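Local coordinates for excinuclease ABC, subunit A. (Deinococcus radiodurans, PDB 2VF7), which binds DNA and ATP as a zinc-containing UvrA-family protein of the ABC superfamily, and probably takes part in recognising damaged DNA for excision repair, at residues R640-H643 with C644-E647; P665-H668 with G669-Y672. The protein carries 1 engineered substitution. One frame throughout, in Å; residues are numbered along the deposited sequence.

Interaction 1. Residues R640-H643 with C644-E647. With ZN (zinc ion), chain G.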
loop_
_atom_site.group_PDB
_atom_site.type_symbol
_atom_site.label_atom_id
_atom_site.label_comp_id
_atom_site.label_asym_id
_atom_site.label_seq_id
_atom_site.Cartn_x
_atom_site.Cartn_y
_atom_site.Cartn_z
ATOM N N ARG A 640 -15.422 30.019 -10.452
ATOM C CA ARG A 640 -14.513 29.127 -9.728
ATOM C C ARG A 640 -13.631 28.289 -10.647
ATOM O O ARG A 640 -13.902 28.136 -11.850
ATOM C CB ARG A 640 -15.305 28.188 -8.816
ATOM C CG ARG A 640 -16.354 27.359 -9.519
ATOM C CD ARG A 640 -16.915 26.269 -8.592
ATOM N NE ARG A 640 -17.641 25.256 -9.350
ATOM C CZ ARG A 640 -18.466 24.360 -8.820
ATOM N NH1 ARG A 640 -18.711 24.358 -7.528
ATOM N NH2 ARG A 640 -19.070 23.480 -9.592
ATOM N N CYS A 641 -12.580 27.724 -10.071
ATOM C CA CYS A 641 -11.787 26.741 -10.783
ATOM C C CYS A 641 -12.621 25.479 -10.855
ATOM O O CYS A 641 -13.048 24.944 -9.835
ATOM C CB CYS A 641 -10.484 26.486 -10.040
ATOM S SG CYS A 641 -9.534 25.150 -10.725
ATOM N N GLU A 642 -12.882 25.018 -12.063
ATOM C CA GLU A 642 -13.727 23.852 -12.239
ATOM C C GLU A 642 -12.952 22.543 -12.202
ATOM O O GLU A 642 -13.559 21.470 -12.198
ATOM C CB GLU A 642 -14.559 23.948 -13.528
ATOM C CG GLU A 642 -15.949 23.328 -13.375
ATOM C CD GLU A 642 -16.760 24.057 -12.308
ATOM O OE1 GLU A 642 -16.519 25.264 -12.095
ATOM O OE2 GLU A 642 -17.631 23.432 -11.676
ATOM N N HIS A 643 -11.622 22.627 -12.173
ATOM C CA HIS A 643 -10.781 21.427 -12.073
ATOM C C HIS A 643 -10.940 20.767 -10.694
ATOM O O HIS A 643 -10.950 19.538 -10.575
ATOM C CB HIS A 643 -9.314 21.781 -12.359
ATOM C CG HIS A 643 -8.373 20.611 -12.301
ATOM N ND1 HIS A 643 -7.977 19.920 -13.425
ATOM C CD2 HIS A 643 -7.730 20.035 -11.257
ATOM C CE1 HIS A 643 -7.140 18.960 -13.074
ATOM N NE2 HIS A 643 -6.976 19.006 -11.764
ATOM N N CYS A 644 -11.083 21.606 -9.667
ATOM C CA CYS A 644 -11.288 21.173 -8.279
ATOM C C CYS A 644 -12.674 21.571 -7.816
ATOM O O CYS A 644 -13.002 21.375 -6.658
ATOM C CB CYS A 644 -10.271 21.839 -7.366
ATOM S SG CYS A 644 -10.347 23.629 -7.537
ATOM N N GLN A 645 -13.470 22.144 -8.720
ATOM C CA GLN A 645 -14.829 22.592 -8.420
ATOM C C GLN A 645 -14.845 23.611 -7.267
ATOM O O GLN A 645 -15.765 23.635 -6.443
ATOM C CB GLN A 645 -15.724 21.391 -8.095
ATOM C CG GLN A 645 -16.248 20.612 -9.294
ATOM C CD GLN A 645 -17.542 19.850 -8.966
ATOM O OE1 GLN A 645 -18.024 19.875 -7.823
ATOM N NE2 GLN A 645 -18.110 19.186 -9.964
ATOM N N GLY A 646 -13.804 24.433 -7.190
ATOM C CA GLY A 646 -13.742 25.478 -6.170
ATOM C C GLY A 646 -13.339 25.056 -4.772
ATOM O O GLY A 646 -13.437 25.863 -3.841
ATOM N N GLU A 647 -12.891 23.811 -4.608
ATOM C CA GLU A 647 -12.418 23.318 -3.304
ATOM C C GLU A 647 -10.968 23.695 -3.007
ATOM O O GLU A 647 -10.544 23.677 -1.856
ATOM C CB GLU A 647 -12.596 21.804 -3.187
ATOM C CG GLU A 647 -14.024 21.371 -3.403
ATOM C CD GLU A 647 -14.328 19.975 -2.917
ATOM O OE1 GLU A 647 -13.384 19.234 -2.546
ATOM O OE2 GLU A 647 -15.532 19.626 -2.900
HETATM ZN ZN ZN G . -8.471 24.471 -8.619
#
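R640 lays its guanidinium over the backbone of Q645, and the two side chains run side by side in the same direction, the guanidinium plane turned only 18° from the side-chain amide. The arginine chain, extended from CG to NE, puts R640 CD 3.6 Å from Q645 C. E642 fixes the rotation of the guanidinium in a salt bridge: E642 OE1 lies in the guanidinium plane and takes a 3.0 Å hydrogen bond from R640 NE, which comes on the syn side but tilted from the carboxylate plane, while E642 OE2 uses its syn lone pair toward R640 NH2. The remaining nitrogen, NH1, makes a weak hydrogen bond to F634 O. A leucine in place of R640 would probably leave the E642 carboxylate without its charged mate and free to turn.

The same loop carries the first CxxC half of a Cys4 zinc site. C641 SG, anti to its backbone N (chi1 173°), binds the zinc at 2.5 Å and C644 SG at 2.3 Å; C664 and C667 complete the site. The backbone folds back in a type I' turn from C644 to E647, closed by E647 N to C644 O at 3.2 Å; a second, weak hydrogen bond, 2.8 Å from G646 N to C641 O, reaches back to the first cysteine. Glycine suits position 646 because phi is positive and a side-chain carbon would press against R640 CD. E647, at the turn's end, forms a salt bridge with R599. The knuckle lies in the last part of the loop between helix 620-624 and strand 649-652.

Interaction 2. Residues P665-H668 with G669-Y672. With ZN (zinc ion), chain G.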
loop_
_atom_site.group_PDB
_atom_site.type_symbol
_atom_site.label_atom_id
_atom_site.label_comp_id
_atom_site.label_asym_id
_atom_site.label_seq_id
_atom_site.Cartn_x
_atom_site.Cartn_y
_atom_site.Cartn_z
ATOM N N PRO A 665 -3.709 21.294 -8.861
ATOM C CA PRO A 665 -2.643 21.579 -9.826
ATOM C C PRO A 665 -2.904 22.779 -10.748
ATOM O O PRO A 665 -1.984 23.264 -11.390
ATOM C CB PRO A 665 -2.567 20.292 -10.642
ATOM C CG PRO A 665 -3.891 19.650 -10.465
ATOM C CD PRO A 665 -4.298 19.961 -9.085
ATOM N N VAL A 666 -4.139 23.270 -10.783
ATOM C CA VAL A 666 -4.532 24.331 -11.717
ATOM C C VAL A 666 -4.699 25.704 -11.050
ATOM O O VAL A 666 -4.286 26.713 -11.592
ATOM C CB VAL A 666 -5.828 23.963 -12.443
ATOM C CG1 VAL A 666 -6.222 25.053 -13.436
ATOM C CG2 VAL A 666 -5.666 22.656 -13.145
ATOM N N CYS A 667 -5.313 25.763 -9.881
ATOM C CA CYS A 667 -5.438 27.048 -9.209
ATOM C C CYS A 667 -4.470 27.132 -8.045
ATOM O O CYS A 667 -4.233 28.217 -7.510
ATOM C CB CYS A 667 -6.875 27.309 -8.770
ATOM S SG CYS A 667 -7.445 26.210 -7.495
ATOM N N HIS A 668 -3.902 25.993 -7.659
ATOM C CA HIS A 668 -2.935 25.951 -6.560
ATOM C C HIS A 668 -3.520 26.371 -5.220
ATOM O O HIS A 668 -2.788 26.779 -4.327
ATOM C CB HIS A 668 -1.702 26.811 -6.866
ATOM C CG HIS A 668 -0.974 26.397 -8.103
ATOM N ND1 HIS A 668 -1.142 27.035 -9.313
ATOM C CD2 HIS A 668 -0.081 25.401 -8.321
ATOM C CE1 HIS A 668 -0.380 26.454 -10.223
ATOM N NE2 HIS A 668 0.272 25.459 -9.648
ATOM N N GLY A 669 -4.836 26.264 -5.080
ATOM C CA GLY A 669 -5.479 26.540 -3.810
ATOM C C GLY A 669 -6.213 27.859 -3.722
ATOM O O GLY A 669 -6.756 28.165 -2.677
ATOM N N THR A 670 -6.213 28.645 -4.797
ATOM C CA THR A 670 -6.963 29.905 -4.826
ATOM C C THR A 670 -8.462 29.672 -4.922
ATOM O O THR A 670 -9.223 30.417 -4.311
ATOM C CB THR A 670 -6.497 30.888 -5.934
ATOM O OG1 THR A 670 -6.896 30.417 -7.238
ATOM C CG2 THR A 670 -4.960 31.094 -5.881
ATOM N N ARG A 671 -8.864 28.605 -5.624
ATOM C CA ARG A 671 -10.276 28.167 -5.800
ATOM C C ARG A 671 -11.017 28.822 -6.983
ATOM O O ARG A 671 -12.190 28.493 -7.234
ATOM C CB ARG A 671 -11.118 28.410 -4.559
ATOM C CG ARG A 671 -10.863 27.597 -3.335
ATOM C CD ARG A 671 -11.891 28.009 -2.242
ATOM N NE ARG A 671 -11.487 27.623 -0.888
ATOM C CZ ARG A 671 -12.004 26.607 -0.185
ATOM N NH1 ARG A 671 -12.962 25.847 -0.694
ATOM N NH2 ARG A 671 -11.570 26.358 1.049
ATOM N N TYR A 672 -10.353 29.738 -7.693
ATOM C CA TYR A 672 -10.998 30.522 -8.752
ATOM C C TYR A 672 -10.188 30.506 -10.022
ATOM O O TYR A 672 -8.974 30.289 -9.972
ATOM C CB TYR A 672 -11.202 31.978 -8.300
ATOM C CG TYR A 672 -12.142 32.131 -7.121
ATOM C CD1 TYR A 672 -13.513 32.290 -7.315
ATOM C CD2 TYR A 672 -11.651 32.090 -5.785
ATOM C CE1 TYR A 672 -14.380 32.424 -6.218
ATOM C CE2 TYR A 672 -12.513 32.223 -4.680
ATOM C CZ TYR A 672 -13.874 32.387 -4.915
ATOM O OH TYR A 672 -14.729 32.531 -3.851
HETATM ZN ZN ZN G . -8.471 24.471 -8.619
HETATM O O HOH W 1 -5.168 30.578 -9.262
#
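The second CxxC half of the Cys4 zinc site, a zinc knuckle, is formed by C664 and C667, with C641 and C644 supplying the other two sulfurs. C667 SG binds the zinc at 2.3 Å and also accepts two backbone N-H groups, from G669 N at 3.6 Å and from R671 N at 3.4 Å. Its chi1 of 67° sets the sulfur between the backbone N and the carbonyl carbon, where the chain coming round after it can offer both amides. These bonds would be expected to spread a thiolate's negative charge and fix the sulfur's direction.

The wrap depends on a type I' turn from C667 to T670, closed by a weak hydrogen bond from T670 N to C667 O. G669 has to be glycine: a CB at its backbone angles would clash with H668 O. H668 also takes a positive phi, as the first central residue must, and its imidazole leads away, where a polar ring can stay exposed.

Beyond the turn, R671 hydrogen-bonds through NH2 to G725 O and through NH1 to P598 O, and its guanidinium makes a cation-pi contact with F634. Y672 OH hydrogen-bonds to F632 O while the residue packs on I686 and L690 of helix 686-690. A water donates to C667 O at 3.1 Å and lies 2.7 Å from T670 OG1, bridging the two ends of the turn.

Overall arrangement
Following the chain from the N terminus, interaction 1 closes its small loop after helix 620-624. Strands 649-652 and 660-663 come next, and interaction 2 then closes a second loop before helix 686-690. The two are in series, neither nested nor crossed, yet their centres lie only 7 Å apart because one zinc ion joins both. Direct contacts add to the link made by the zinc: C641 N probably hydrogen-bonds to R671 O at 3.0 Å, and G646 O to R671 NH1 at 3.2 Å, while the H643 ring packs on P665. Two loops separated by a pair of strands are thereby joined within the range of the ABC transporter family.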